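Local coordinates for protein arginine N-methyltransferase SFM1 (Saccharomyces cerevisiae, PDB 5C74) that transfers a methyl group from S-adenosyl-L-methionine to an arginine of ribosomal protein S3, as a protein-arginine N-monomethyltransferase of the SPOUT clan, at residues A[1-6]-A[100-106]; A[81-85]-A[117-121]; A[160-166]-A[178-184]; A[167-171]-A[197-201]. One frame throughout, in Å; residues are numbered along the deposited sequence.

Interaction 1 (A[1-6]-A[100-106]); sequences MKYIIE and DYFVFGG
In the middle of the six-stranded parallel sheet, Lys-2 to Ile-5 of strand 2-6 pair in register with Tyr-101 to Phe-104 of strand 101-104. The backbone ladder begins with Lys-2 N bonded to Asp-100 O (3.0 Å) and finishes with Glu-6 N bonded to Phe-104 O (3.0 Å). On one face, Lys-2 bends at its third and fourth side-chain torsions, which brings NZ over the Tyr-101 ring, 4.4 Å from its centroid, as a cation-pi contact; the same ammonium forms a salt bridge with Glu-73. Ile-4 CD1 lies 3.7 Å from Tyr-101 CD1. The other face carries Tyr-3, Phe-102, Ile-5 and Phe-104, with Tyr-3 CD1 3.8 Å from Phe-102 CB. Where the strands end, Glu-6 OE1 accepts a hydrogen bond from Gly-106 N through its anti lone pair (2.8 Å), while Arg-116 forms a salt bridge with OE1. Strand 32-35 flanks one side and strand 80-83 the other, an arrangement typical of the central parallel sheet of an alpha/beta SPOUT methyltransferase.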
loop_
_atom_site.group_PDB
_atom_site.type_symbol
_atom_site.label_atom_id
_atom_site.label_comp_id
_atom_site.label_asym_id
_atom_site.label_seq_id
_atom_site.Cartn_x
_atom_site.Cartn_y
_atom_site.Cartn_z
ATOM N N MET A 1 0.376 12.691 24.435
ATOM C CA MET A 1 -0.276 11.473 23.951
ATOM C C MET A 1 0.601 10.766 22.930
ATOM O O MET A 1 1.289 11.400 22.133
ATOM C CB MET A 1 -1.645 11.800 23.335
ATOM C CG MET A 1 -2.452 10.586 22.859
ATOM S SD MET A 1 -3.279 9.680 24.190
ATOM C CE MET A 1 -4.913 10.391 24.182
ATOM N N LYS A 2 0.573 9.441 22.952
ATOM C CA LYS A 2 1.277 8.675 21.943
ATOM C C LYS A 2 0.261 7.874 21.154
ATOM O O LYS A 2 -0.827 7.604 21.650
ATOM C CB LYS A 2 2.317 7.778 22.582
ATOM C CG LYS A 2 3.459 8.593 23.194
ATOM C CD LYS A 2 4.327 7.759 24.097
ATOM C CE LYS A 2 4.364 8.376 25.479
ATOM N NZ LYS A 2 3.067 8.250 26.189
ATOM N N TYR A 3 0.617 7.510 19.926
ATOM C CA TYR A 3 -0.344 6.954 18.985
ATOM C C TYR A 3 0.100 5.587 18.508
ATOM O O TYR A 3 1.259 5.400 18.159
ATOM C CB TYR A 3 -0.514 7.897 17.807
ATOM C CG TYR A 3 -1.059 9.215 18.284
ATOM C CD1 TYR A 3 -2.424 9.389 18.463
ATOM C CD2 TYR A 3 -0.203 10.255 18.632
ATOM C CE1 TYR A 3 -2.932 10.589 18.944
ATOM C CE2 TYR A 3 -0.702 11.459 19.117
ATOM C CZ TYR A 3 -2.070 11.611 19.263
ATOM O OH TYR A 3 -2.574 12.790 19.753
ATOM N N ILE A 4 -0.826 4.638 18.504
ATOM C CA ILE A 4 -0.522 3.298 18.018
ATOM C C ILE A 4 -1.448 2.999 16.846
ATOM O O ILE A 4 -2.658 3.136 16.958
ATOM C CB ILE A 4 -0.703 2.230 19.129
ATOM C CG1 ILE A 4 0.214 2.537 20.324
ATOM C CG2 ILE A 4 -0.437 0.805 18.592
ATOM C CD1 ILE A 4 -0.124 1.732 21.583
ATOM N N ILE A 5 -0.883 2.605 15.712
ATOM C CA ILE A 5 -1.710 2.259 14.560
ATOM C C ILE A 5 -1.476 0.809 14.215
ATOM O O ILE A 5 -0.347 0.417 13.946
ATOM C CB ILE A 5 -1.384 3.130 13.317
ATOM C CG1 ILE A 5 -1.636 4.612 13.605
ATOM C CG2 ILE A 5 -2.210 2.673 12.116
ATOM C CD1 ILE A 5 -1.157 5.524 12.503
ATOM N N GLU A 6 -2.522 0.003 14.230
ATOM C CA GLU A 6 -2.364 -1.378 13.805
ATOM C C GLU A 6 -2.284 -1.385 12.286
ATOM O O GLU A 6 -3.212 -0.944 11.612
ATOM C CB GLU A 6 -3.528 -2.245 14.282
ATOM C CG GLU A 6 -3.664 -2.337 15.801
ATOM C CD GLU A 6 -4.556 -3.491 16.222
ATOM O OE1 GLU A 6 -5.672 -3.613 15.659
ATOM O OE2 GLU A 6 -4.124 -4.290 17.091
ATOM N N ASP A 100 -2.707 7.657 28.029
ATOM C CA ASP A 100 -1.322 7.853 27.603
ATOM C C ASP A 100 -1.136 7.471 26.134
ATOM O O ASP A 100 -0.251 8.001 25.461
ATOM C CB ASP A 100 -0.380 7.024 28.468
ATOM C CG ASP A 100 -0.561 7.309 29.942
ATOM O OD1 ASP A 100 -0.630 8.496 30.291
ATOM O OD2 ASP A 100 -0.661 6.355 30.735
ATOM N N TYR A 101 -1.987 6.555 25.660
ATOM C CA TYR A 101 -1.940 6.041 24.287
ATOM C C TYR A 101 -3.305 6.110 23.637
ATOM O O TYR A 101 -4.321 5.968 24.309
ATOM C CB TYR A 101 -1.457 4.588 24.261
ATOM C CG TYR A 101 -0.001 4.457 24.632
ATOM C CD1 TYR A 101 0.986 4.560 23.662
ATOM C CD2 TYR A 101 0.384 4.230 25.949
ATOM C CE1 TYR A 101 2.339 4.427 23.991
ATOM C CE2 TYR A 101 1.734 4.107 26.294
ATOM C CZ TYR A 101 2.698 4.209 25.306
ATOM O OH TYR A 101 4.023 4.088 25.635
ATOM N N PHE A 102 -3.306 6.299 22.319
ATOM C CA PHE A 102 -4.525 6.353 21.519
ATOM C C PHE A 102 -4.322 5.359 20.388
ATOM O O PHE A 102 -3.329 5.440 19.669
ATOM C CB PHE A 102 -4.758 7.763 20.971
ATOM C CG PHE A 102 -6.099 7.944 20.313
ATOM C CD1 PHE A 102 -6.273 7.661 18.966
ATOM C CD2 PHE A 102 -7.183 8.406 21.040
ATOM C CE1 PHE A 102 -7.505 7.839 18.356
ATOM C CE2 PHE A 102 -8.424 8.587 20.425
ATOM C CZ PHE A 102 -8.577 8.299 19.090
ATOM N N VAL A 103 -5.246 4.416 20.254
ATOM C CA VAL A 103 -5.056 3.275 19.354
ATOM C C VAL A 103 -6.017 3.298 18.164
ATOM O O VAL A 103 -7.211 3.501 18.333
ATOM C CB VAL A 103 -5.253 1.959 20.115
ATOM C CG1 VAL A 103 -5.139 0.771 19.174
ATOM C CG2 VAL A 103 -4.236 1.856 21.263
ATOM N N PHE A 104 -5.478 3.109 16.964
ATOM C CA PHE A 104 -6.284 2.909 15.764
ATOM C C PHE A 104 -6.298 1.431 15.485
ATOM O O PHE A 104 -5.260 0.854 15.135
ATOM C CB PHE A 104 -5.718 3.668 14.567
ATOM C CG PHE A 104 -5.806 5.151 14.706
ATOM C CD1 PHE A 104 -4.866 5.843 15.461
ATOM C CD2 PHE A 104 -6.835 5.854 14.098
ATOM C CE1 PHE A 104 -4.949 7.214 15.603
ATOM C CE2 PHE A 104 -6.923 7.223 14.230
ATOM C CZ PHE A 104 -5.982 7.905 14.980
ATOM N N GLY A 105 -7.458 0.816 15.673
ATOM C CA GLY A 105 -7.621 -0.608 15.448
ATOM C C GLY A 105 -7.423 -0.941 13.983
ATOM O O GLY A 105 -7.652 -0.109 13.104
ATOM N N GLY A 106 -6.993 -2.164 13.708
ATOM C CA GLY A 106 -6.723 -2.558 12.340
ATOM C C GLY A 106 -8.023 -2.601 11.556
ATOM O O GLY A 106 -9.067 -2.910 12.116
HETATM O O HOH W 1 -5.363 0.816 11.610
#

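Interaction 2 (A[81-85]-A[117-121])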
loop_
_atom_site.group_PDB
_atom_site.type_symbol
_atom_site.label_atom_id
_atom_site.label_comp_id
_atom_site.label_asym_id
_atom_site.label_seq_id
_atom_site.Cartn_x
_atom_site.Cartn_y
_atom_site.Cartn_z
ATOM N N CYS A 81 -6.608 4.489 25.136
ATOM C CA CYS A 81 -7.850 4.835 24.467
ATOM C C CYS A 81 -7.945 4.158 23.109
ATOM O O CYS A 81 -6.978 4.120 22.352
ATOM C CB CYS A 81 -7.958 6.354 24.305
ATOM S SG CYS A 81 -9.480 6.856 23.472
ATOM N N LEU A 82 -9.111 3.609 22.796
ATOM C CA LEU A 82 -9.306 3.011 21.484
ATOM C C LEU A 82 -10.290 3.861 20.686
ATOM O O LEU A 82 -11.400 4.111 21.146
ATOM C CB LEU A 82 -9.821 1.577 21.611
ATOM C CG LEU A 82 -10.205 0.886 20.299
ATOM C CD1 LEU A 82 -8.947 0.538 19.464
ATOM C CD2 LEU A 82 -11.021 -0.361 20.599
ATOM N N LEU A 83 -9.875 4.335 19.515
ATOM C CA LEU A 83 -10.821 4.985 18.605
ATOM C C LEU A 83 -11.911 3.990 18.271
ATOM O O LEU A 83 -11.636 2.892 17.790
ATOM C CB LEU A 83 -10.153 5.462 17.315
ATOM C CG LEU A 83 -11.167 6.054 16.317
ATOM C CD1 LEU A 83 -11.804 7.322 16.905
ATOM C CD2 LEU A 83 -10.538 6.340 14.955
ATOM N N ASP A 84 -13.152 4.364 18.534
ATOM C CA ASP A 84 -14.243 3.414 18.391
ATOM C C ASP A 84 -15.447 4.134 17.770
ATOM O O ASP A 84 -16.131 4.888 18.448
ATOM C CB ASP A 84 -14.587 2.817 19.762
ATOM C CG ASP A 84 -15.614 1.689 19.695
ATOM O OD1 ASP A 84 -16.181 1.420 18.610
ATOM O OD2 ASP A 84 -15.872 1.079 20.758
ATOM N N PRO A 85 -15.700 3.900 16.476
ATOM C CA PRO A 85 -16.850 4.546 15.819
ATOM C C PRO A 85 -18.205 4.086 16.367
ATOM O O PRO A 85 -19.213 4.754 16.115
ATOM C CB PRO A 85 -16.690 4.143 14.347
ATOM C CG PRO A 85 -15.835 2.912 14.370
ATOM C CD PRO A 85 -14.908 3.080 15.543
ATOM N N THR A 117 -12.307 -4.322 17.190
ATOM C CA THR A 117 -12.536 -3.751 18.512
ATOM C C THR A 117 -12.831 -4.863 19.498
ATOM O O THR A 117 -12.237 -4.927 20.583
ATOM C CB THR A 117 -13.684 -2.741 18.493
ATOM O OG1 THR A 117 -13.247 -1.596 17.764
ATOM C CG2 THR A 117 -14.075 -2.320 19.927
ATOM N N LYS A 118 -13.729 -5.766 19.115
ATOM C CA LYS A 118 -14.099 -6.853 20.009
ATOM C C LYS A 118 -12.940 -7.828 20.214
ATOM O O LYS A 118 -12.755 -8.355 21.317
ATOM C CB LYS A 118 -15.338 -7.598 19.480
ATOM C CG LYS A 118 -15.934 -8.576 20.488
ATOM C CD LYS A 118 -17.252 -9.185 19.976
ATOM C CE LYS A 118 -17.996 -9.916 21.086
ATOM N NZ LYS A 118 -19.330 -10.417 20.618
ATOM N N GLU A 119 -12.157 -8.060 19.164
ATOM C CA GLU A 119 -10.973 -8.902 19.284
ATOM C C GLU A 119 -9.986 -8.341 20.308
ATOM O O GLU A 119 -9.485 -9.074 21.167
ATOM C CB GLU A 119 -10.281 -9.049 17.926
ATOM C CG GLU A 119 -11.059 -9.906 16.942
ATOM C CD GLU A 119 -10.407 -9.967 15.561
ATOM O OE1 GLU A 119 -9.280 -9.456 15.403
ATOM O OE2 GLU A 119 -11.034 -10.531 14.629
ATOM N N LEU A 120 -9.698 -7.049 20.199
ATOM C CA LEU A 120 -8.737 -6.409 21.104
ATOM C C LEU A 120 -9.222 -6.475 22.540
ATOM O O LEU A 120 -8.476 -6.838 23.452
ATOM C CB LEU A 120 -8.498 -4.960 20.690
ATOM C CG LEU A 120 -7.556 -4.737 19.504
ATOM C CD1 LEU A 120 -7.642 -3.304 18.997
ATOM C CD2 LEU A 120 -6.124 -5.063 19.910
ATOM N N LYS A 121 -10.487 -6.117 22.745
ATOM C CA LYS A 121 -11.051 -6.091 24.093
ATOM C C LYS A 121 -11.190 -7.481 24.701
ATOM O O LYS A 121 -11.035 -7.666 25.910
ATOM C CB LYS A 121 -12.408 -5.390 24.072
ATOM C CG LYS A 121 -12.271 -3.896 23.859
ATOM C CD LYS A 121 -13.598 -3.206 24.037
ATOM C CE LYS A 121 -13.463 -1.705 23.788
ATOM N NZ LYS A 121 -14.675 -0.993 24.268
HETATM O O HOH W 2 -15.539 -0.507 16.968
#
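Leu-82 points its two methyl groups at different residues among 117-121 of helix 116-123. With CG trans to the backbone N (chi1 174°), the branch reaches out from the strand: CD2 lies 3.7 Å from Thr-117 CG2 and CD1 lies 4.1 Å from Leu-120 CD1, both side chains being met at a slant. Thr-117 holds CG2 trans to its own N, which turns the methyl toward the strand and leaves OG1 beside the N. That methyl also comes within 3.9 Å of Asp-84 OD2, the two side chains crossing at roughly a right angle. This is packing of a helix on a parallel alpha/beta sheet: the short axes of residues 81-83 and 117-121 run nearly antiparallel (163°), 10.8 Å apart at closest. No direct hydrogen bond joins the segments. Instead a water spans them, donating to Asp-84 OD1 (2.6 Å) and bonding Thr-117 OG1 (2.7 Å). The extended chain of Lys-121 carries CE to 4.2 Å from Leu-82 CD2, and NZ stops 4.2 Å from Asp-84 OD2, too far for a salt bridge. Ser-130 OG, on the neighbouring strand 128-131, hydrogen-bonds to both Asp-84 OD2 and Lys-121 NZ and thereby links the two charged groups.

Interaction 3 (A[160-166]-A[178-184])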
loop_
_atom_site.group_PDB
_atom_site.type_symbol
_atom_site.label_atom_id
_atom_site.label_comp_id
_atom_site.label_asym_id
_atom_site.label_seq_id
_atom_site.Cartn_x
_atom_site.Cartn_y
_atom_site.Cartn_z
ATOM N N ILE A 160 -13.359 22.896 17.174
ATOM C CA ILE A 160 -12.440 22.736 16.053
ATOM C C ILE A 160 -13.165 23.063 14.752
ATOM O O ILE A 160 -14.326 22.697 14.571
ATOM C CB ILE A 160 -11.846 21.316 16.023
ATOM C CG1 ILE A 160 -11.060 21.074 17.320
ATOM C CG2 ILE A 160 -10.927 21.114 14.789
ATOM C CD1 ILE A 160 -10.706 19.603 17.577
ATOM N N LYS A 161 -12.489 23.792 13.874
ATOM C CA LYS A 161 -13.046 24.120 12.568
ATOM C C LYS A 161 -12.740 23.008 11.556
ATOM O O LYS A 161 -11.579 22.772 11.217
ATOM C CB LYS A 161 -12.501 25.464 12.087
ATOM C CG LYS A 161 -12.980 26.651 12.950
ATOM C CD LYS A 161 -12.522 27.977 12.370
ATOM C CE LYS A 161 -12.955 29.141 13.260
ATOM N NZ LYS A 161 -14.367 28.971 13.710
ATOM N N PHE A 162 -13.793 22.330 11.097
ATOM C CA PHE A 162 -13.667 21.243 10.118
ATOM C C PHE A 162 -14.287 21.612 8.773
ATOM O O PHE A 162 -15.057 22.569 8.678
ATOM C CB PHE A 162 -14.349 19.958 10.610
ATOM C CG PHE A 162 -13.781 19.380 11.881
ATOM C CD1 PHE A 162 -12.558 18.711 11.882
ATOM C CD2 PHE A 162 -14.515 19.446 13.062
ATOM C CE1 PHE A 162 -12.059 18.150 13.045
ATOM C CE2 PHE A 162 -14.036 18.897 14.227
ATOM C CZ PHE A 162 -12.798 18.240 14.235
ATOM N N ILE A 163 -13.959 20.836 7.740
ATOM C CA ILE A 163 -14.733 20.823 6.504
ATOM C C ILE A 163 -15.078 19.364 6.217
ATOM O O ILE A 163 -14.234 18.484 6.346
ATOM C CB ILE A 163 -13.980 21.455 5.301
ATOM C CG1 ILE A 163 -14.862 21.441 4.045
ATOM C CG2 ILE A 163 -12.640 20.758 5.020
ATOM C CD1 ILE A 163 -14.360 22.351 2.937
ATOM N N ASP A 164 -16.325 19.108 5.850
ATOM C CA ASP A 164 -16.773 17.752 5.573
ATOM C C ASP A 164 -16.825 17.515 4.075
ATOM O O ASP A 164 -17.420 18.309 3.339
ATOM C CB ASP A 164 -18.161 17.507 6.177
ATOM C CG ASP A 164 -18.141 17.467 7.692
ATOM O OD1 ASP A 164 -17.053 17.248 8.276
ATOM O OD2 ASP A 164 -19.221 17.652 8.294
ATOM N N TYR A 165 -16.230 16.413 3.631
ATOM C CA TYR A 165 -16.279 16.028 2.232
ATOM C C TYR A 165 -15.809 17.134 1.283
ATOM O O TYR A 165 -16.538 17.522 0.371
ATOM C CB TYR A 165 -17.700 15.601 1.872
ATOM C CG TYR A 165 -18.035 14.188 2.291
ATOM C CD1 TYR A 165 -17.978 13.801 3.625
ATOM C CD2 TYR A 165 -18.431 13.248 1.353
ATOM C CE1 TYR A 165 -18.292 12.512 4.010
ATOM C CE2 TYR A 165 -18.741 11.958 1.730
ATOM C CZ TYR A 165 -18.676 11.594 3.057
ATOM O OH TYR A 165 -18.995 10.301 3.412
ATOM N N PRO A 166 -14.583 17.643 1.488
ATOM C CA PRO A 166 -14.112 18.689 0.581
ATOM C C PRO A 166 -14.025 18.182 -0.842
ATOM O O PRO A 166 -13.773 16.997 -1.060
ATOM C CB PRO A 166 -12.723 19.008 1.103
ATOM C CG PRO A 166 -12.271 17.720 1.750
ATOM C CD PRO A 166 -13.525 17.207 2.412
ATOM N N MET A 178 -13.190 13.975 -1.493
ATOM C CA MET A 178 -12.617 13.118 -0.444
ATOM C C MET A 178 -13.633 13.010 0.683
ATOM O O MET A 178 -13.912 13.996 1.368
ATOM C CB MET A 178 -11.283 13.674 0.087
ATOM C CG MET A 178 -10.185 13.774 -0.980
ATOM S SD MET A 178 -9.784 12.237 -1.899
ATOM C CE MET A 178 -9.224 11.187 -0.573
ATOM N N PRO A 179 -14.206 11.811 0.866
ATOM C CA PRO A 179 -15.361 11.617 1.742
ATOM C C PRO A 179 -14.985 11.502 3.203
ATOM O O PRO A 179 -15.307 10.498 3.834
ATOM C CB PRO A 179 -15.954 10.295 1.234
ATOM C CG PRO A 179 -14.752 9.543 0.740
ATOM C CD PRO A 179 -13.892 10.591 0.089
ATOM N N PHE A 180 -14.317 12.530 3.722
ATOM C CA PHE A 180 -13.842 12.549 5.093
ATOM C C PHE A 180 -14.050 13.920 5.672
ATOM O O PHE A 180 -14.250 14.890 4.943
ATOM C CB PHE A 180 -12.355 12.186 5.168
ATOM C CG PHE A 180 -12.048 10.850 4.589
ATOM C CD1 PHE A 180 -12.207 9.703 5.355
ATOM C CD2 PHE A 180 -11.621 10.733 3.280
ATOM C CE1 PHE A 180 -11.942 8.446 4.810
ATOM C CE2 PHE A 180 -11.360 9.487 2.735
ATOM C CZ PHE A 180 -11.522 8.345 3.503
ATOM N N ARG A 181 -13.979 13.988 6.992
ATOM C CA ARG A 181 -13.977 15.252 7.683
ATOM C C ARG A 181 -12.520 15.648 7.877
ATOM O O ARG A 181 -11.730 14.840 8.372
ATOM C CB ARG A 181 -14.702 15.118 9.025
ATOM C CG ARG A 181 -14.490 16.287 9.974
ATOM C CD ARG A 181 -15.412 16.141 11.193
ATOM N NE ARG A 181 -16.799 16.433 10.842
ATOM C CZ ARG A 181 -17.858 16.122 11.588
ATOM N NH1 ARG A 181 -17.717 15.467 12.740
ATOM N NH2 ARG A 181 -19.073 16.459 11.161
ATOM N N TYR A 182 -12.165 16.871 7.473
ATOM C CA TYR A 182 -10.789 17.360 7.607
ATOM C C TYR A 182 -10.708 18.584 8.514
ATOM O O TYR A 182 -11.658 19.359 8.602
ATOM C CB TYR A 182 -10.198 17.732 6.244
ATOM C CG TYR A 182 -9.958 16.577 5.300
ATOM C CD1 TYR A 182 -10.985 16.093 4.498
ATOM C CD2 TYR A 182 -8.703 15.983 5.192
ATOM C CE1 TYR A 182 -10.773 15.037 3.609
ATOM C CE2 TYR A 182 -8.479 14.926 4.301
ATOM C CZ TYR A 182 -9.521 14.462 3.518
ATOM O OH TYR A 182 -9.313 13.419 2.634
ATOM N N VAL A 183 -9.562 18.776 9.156
ATOM C CA VAL A 183 -9.319 19.995 9.931
ATOM C C VAL A 183 -8.954 21.113 8.962
ATOM O O VAL A 183 -8.200 20.886 8.017
ATOM C CB VAL A 183 -8.167 19.799 10.960
ATOM C CG1 VAL A 183 -7.837 21.117 11.671
ATOM C CG2 VAL A 183 -8.541 18.710 11.968
ATOM N N LEU A 184 -9.490 22.309 9.193
ATOM C CA LEU A 184 -9.156 23.464 8.374
ATOM C C LEU A 184 -7.896 24.170 8.854
ATOM O O LEU A 184 -7.672 24.289 10.067
ATOM C CB LEU A 184 -10.311 24.453 8.379
ATOM C CG LEU A 184 -11.521 23.999 7.563
ATOM C CD1 LEU A 184 -12.665 24.969 7.769
ATOM C CD2 LEU A 184 -11.145 23.905 6.073
HETATM O O HOH W 3 -9.370 24.222 12.473
#
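Residues 162-164 and 181-183 pair as antiparallel strands, 4.6 Å apart between segment axes, with Ile-163 and Tyr-182 forming the hydrogen-bonded pair; beyond the strands Tyr-165 N still bonds Phe-180 O, and Met-178 N bonds Pro-166 O. On one face Arg-181 grips Asp-164 side-on: NE meets OD1 at 2.7 Å on its syn lone pair, and NH2 meets OD2 at 3.1 Å, with the carboxylate and guanidinium planes 28° apart. The arginine chain runs out straight from the strand and bends only at chi3 (-73°), a turn that presents its NE edge to the acid. Before that bend, Arg-181 CD lies over one face of the Phe-162 ring, 3.9 Å from its centroid, while Ile-160 CG2 sits over the opposite face. Farther along, Pro-179, the centre of an inverse gamma turn, places its CA over the centre of the Tyr-165 ring, 3.4 Å from the centroid. Pro-166 CG packs against Tyr-182 CD1 at 3.4 Å, and Leu-184 CD2 against Ile-163 CG2 at 3.6 Å. His-207 of the second subunit, part of the C-terminal tag, packs on Met-178 and Pro-179. With two nearly straight bonds fixing its rotation and a ring beneath its aliphatic part, the Arg-181 guanidinium is probably held rigidly, and the paired charges would help keep Asp-164 ionised.

Interaction 4 (A[167-171]-A[197-201]); sequences EFRFN and LDLIK
Phe-170 pushes its ring against the helix with its rim and one face at once. Ile-200 CG2 meets the rim at CZ, 3.5 Å away and near the ring plane, the two side chains crossing at about a right angle. Over the face stands Lys-201 CA, 4.0 Å from the ring centroid in a CH-pi contact, and Lys-201 CB comes to 3.7 Å from Phe-170 CE1. The opposite face is backed by the carbonyl oxygen of Phe-168. Leu-197, with CG trans to its backbone N (chi1 -175°), swings CD1 toward the strand and into both aromatics: 3.7 Å from Phe-168 CD1 and 4.0 Å from Phe-170 CE1, the latter near the ring plane. No hydrogen bond crosses between the segments, so apolar contact alone joins them directly. In the next shell, Thr-176 of strand 174-177 touches both Phe-170 and Ile-200, and Met-178 touches both Phe-168 and Ile-200. Arg-169 NH1 donates to Asn-171 O (2.7 Å), within the plane of its guanidinium, spanning the corner at Phe-170. Leu-205 of the second subunit, from the vector-derived tail, packs on Ile-200. Phe-170 and Asn-171 together face Glu-174, which binds a nickel ion together with histidines of the C-terminal tag, in the geometry of a classic beta bulge, where the chain turns a corner at Phe-170, packed against helix 196-205.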
loop_
_atom_site.group_PDB
_atom_site.type_symbol
_atom_site.label_atom_id
_atom_site.label_comp_id
_atom_site.label_asym_id
_atom_site.label_seq_id
_atom_site.Cartn_x
_atom_site.Cartn_y
_atom_site.Cartn_z
ATOM N N GLU A 167 -14.238 19.073 -1.795
ATOM C CA GLU A 167 -14.105 18.725 -3.202
ATOM C C GLU A 167 -12.937 19.507 -3.790
ATOM O O GLU A 167 -12.829 20.718 -3.575
ATOM C CB GLU A 167 -15.406 19.032 -3.956
ATOM C CG GLU A 167 -15.366 18.716 -5.439
ATOM C CD GLU A 167 -16.675 19.062 -6.139
ATOM O OE1 GLU A 167 -17.423 18.130 -6.498
ATOM O OE2 GLU A 167 -16.956 20.265 -6.328
ATOM N N PHE A 168 -12.060 18.818 -4.512
ATOM C CA PHE A 168 -10.902 19.448 -5.130
ATOM C C PHE A 168 -11.064 19.473 -6.644
ATOM O O PHE A 168 -11.061 18.427 -7.279
ATOM C CB PHE A 168 -9.628 18.712 -4.735
ATOM C CG PHE A 168 -9.419 18.642 -3.246
ATOM C CD1 PHE A 168 -8.796 19.683 -2.565
ATOM C CD2 PHE A 168 -9.880 17.557 -2.527
ATOM C CE1 PHE A 168 -8.608 19.622 -1.183
ATOM C CE2 PHE A 168 -9.705 17.485 -1.155
ATOM C CZ PHE A 168 -9.070 18.529 -0.476
ATOM N N ARG A 169 -11.209 20.667 -7.208
ATOM C CA ARG A 169 -11.427 20.826 -8.649
ATOM C C ARG A 169 -10.105 21.041 -9.397
ATOM O O ARG A 169 -9.300 21.883 -9.004
ATOM C CB ARG A 169 -12.393 21.997 -8.915
ATOM C CG ARG A 169 -12.737 22.167 -10.402
ATOM C CD ARG A 169 -14.059 22.883 -10.648
ATOM N NE ARG A 169 -15.223 22.061 -10.314
ATOM C CZ ARG A 169 -15.653 21.028 -11.034
ATOM N NH1 ARG A 169 -15.006 20.643 -12.127
ATOM N NH2 ARG A 169 -16.723 20.354 -10.639
ATOM N N PHE A 170 -9.886 20.286 -10.471
ATOM C CA PHE A 170 -8.639 20.382 -11.239
ATOM C C PHE A 170 -8.853 20.987 -12.627
ATOM O O PHE A 170 -7.904 21.438 -13.268
ATOM C CB PHE A 170 -7.988 19.006 -11.354
ATOM C CG PHE A 170 -7.775 18.343 -10.023
ATOM C CD1 PHE A 170 -6.849 18.855 -9.127
ATOM C CD2 PHE A 170 -8.521 17.233 -9.653
ATOM C CE1 PHE A 170 -6.660 18.274 -7.891
ATOM C CE2 PHE A 170 -8.336 16.639 -8.418
ATOM C CZ PHE A 170 -7.400 17.160 -7.536
ATOM N N ASN A 171 -10.102 20.984 -13.081
ATOM C CA ASN A 171 -10.511 21.723 -14.276
ATOM C C ASN A 171 -12.030 21.757 -14.348
ATOM O O ASN A 171 -12.707 21.255 -13.452
ATOM C CB ASN A 171 -9.919 21.123 -15.560
ATOM C CG ASN A 171 -10.284 19.667 -15.758
ATOM O OD1 ASN A 171 -11.435 19.333 -16.038
ATOM N ND2 ASN A 171 -9.293 18.789 -15.638
ATOM N N LEU A 197 -2.448 16.202 -2.208
ATOM C CA LEU A 197 -3.229 16.858 -3.269
ATOM C C LEU A 197 -2.638 16.516 -4.639
ATOM O O LEU A 197 -3.378 16.291 -5.617
ATOM C CB LEU A 197 -3.282 18.371 -3.069
ATOM C CG LEU A 197 -4.185 19.132 -4.053
ATOM C CD1 LEU A 197 -5.598 18.544 -4.059
ATOM C CD2 LEU A 197 -4.225 20.615 -3.720
ATOM N N ASP A 198 -1.308 16.463 -4.716
ATOM C CA ASP A 198 -0.645 16.023 -5.943
ATOM C C ASP A 198 -1.073 14.617 -6.336
ATOM O O ASP A 198 -1.292 14.340 -7.515
ATOM C CB ASP A 198 0.881 16.045 -5.805
ATOM C CG ASP A 198 1.459 17.438 -5.915
ATOM O OD1 ASP A 198 0.713 18.375 -6.269
ATOM O OD2 ASP A 198 2.665 17.591 -5.633
ATOM N N LEU A 199 -1.157 13.723 -5.352
ATOM C CA LEU A 199 -1.570 12.343 -5.622
ATOM C C LEU A 199 -3.025 12.315 -6.109
ATOM O O LEU A 199 -3.373 11.560 -7.020
ATOM C CB LEU A 199 -1.411 11.483 -4.370
ATOM C CG LEU A 199 -1.327 9.972 -4.539
ATOM C CD1 LEU A 199 -0.085 9.606 -5.357
ATOM C CD2 LEU A 199 -1.305 9.274 -3.188
ATOM N N ILE A 200 -3.869 13.140 -5.501
ATOM C CA ILE A 200 -5.271 13.210 -5.923
ATOM C C ILE A 200 -5.353 13.715 -7.361
ATOM O O ILE A 200 -6.113 13.185 -8.190
ATOM C CB ILE A 200 -6.102 14.117 -4.998
ATOM C CG1 ILE A 200 -6.169 13.512 -3.593
ATOM C CG2 ILE A 200 -7.527 14.270 -5.551
ATOM C CD1 ILE A 200 -6.810 14.441 -2.550
ATOM N N LYS A 201 -4.553 14.735 -7.655
ATOM C CA LYS A 201 -4.498 15.290 -9.010
ATOM C C LYS A 201 -4.003 14.255 -10.013
ATOM O O LYS A 201 -4.539 14.142 -11.113
ATOM C CB LYS A 201 -3.611 16.540 -9.038
ATOM C CG LYS A 201 -3.416 17.136 -10.433
ATOM C CD LYS A 201 -2.913 18.576 -10.351
ATOM C CE LYS A 201 -1.657 18.681 -9.491
ATOM N NZ LYS A 201 -0.875 19.923 -9.766
#

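From the N terminus, interaction 1 closes the first long loop, joining strand 2-6 to strand 101-104 in the middle of the parallel sheet. Interaction 2 begins inside that loop and ends beyond it, so the two cross; they touch directly, as strands 80-83 and 101-104 are neighbours and helix 116-123 follows the latter. Interactions 3 and 4 follow in series after the first two. Interaction 3 closes the turn-back within the three-stranded antiparallel sheet, and interaction 4, crossing it, ties strand 162-169 to helix 196-205. This second pair also touches, through Met-178, and reaches the second subunit. The centres of interactions 1 and 3 are about 21 Å apart.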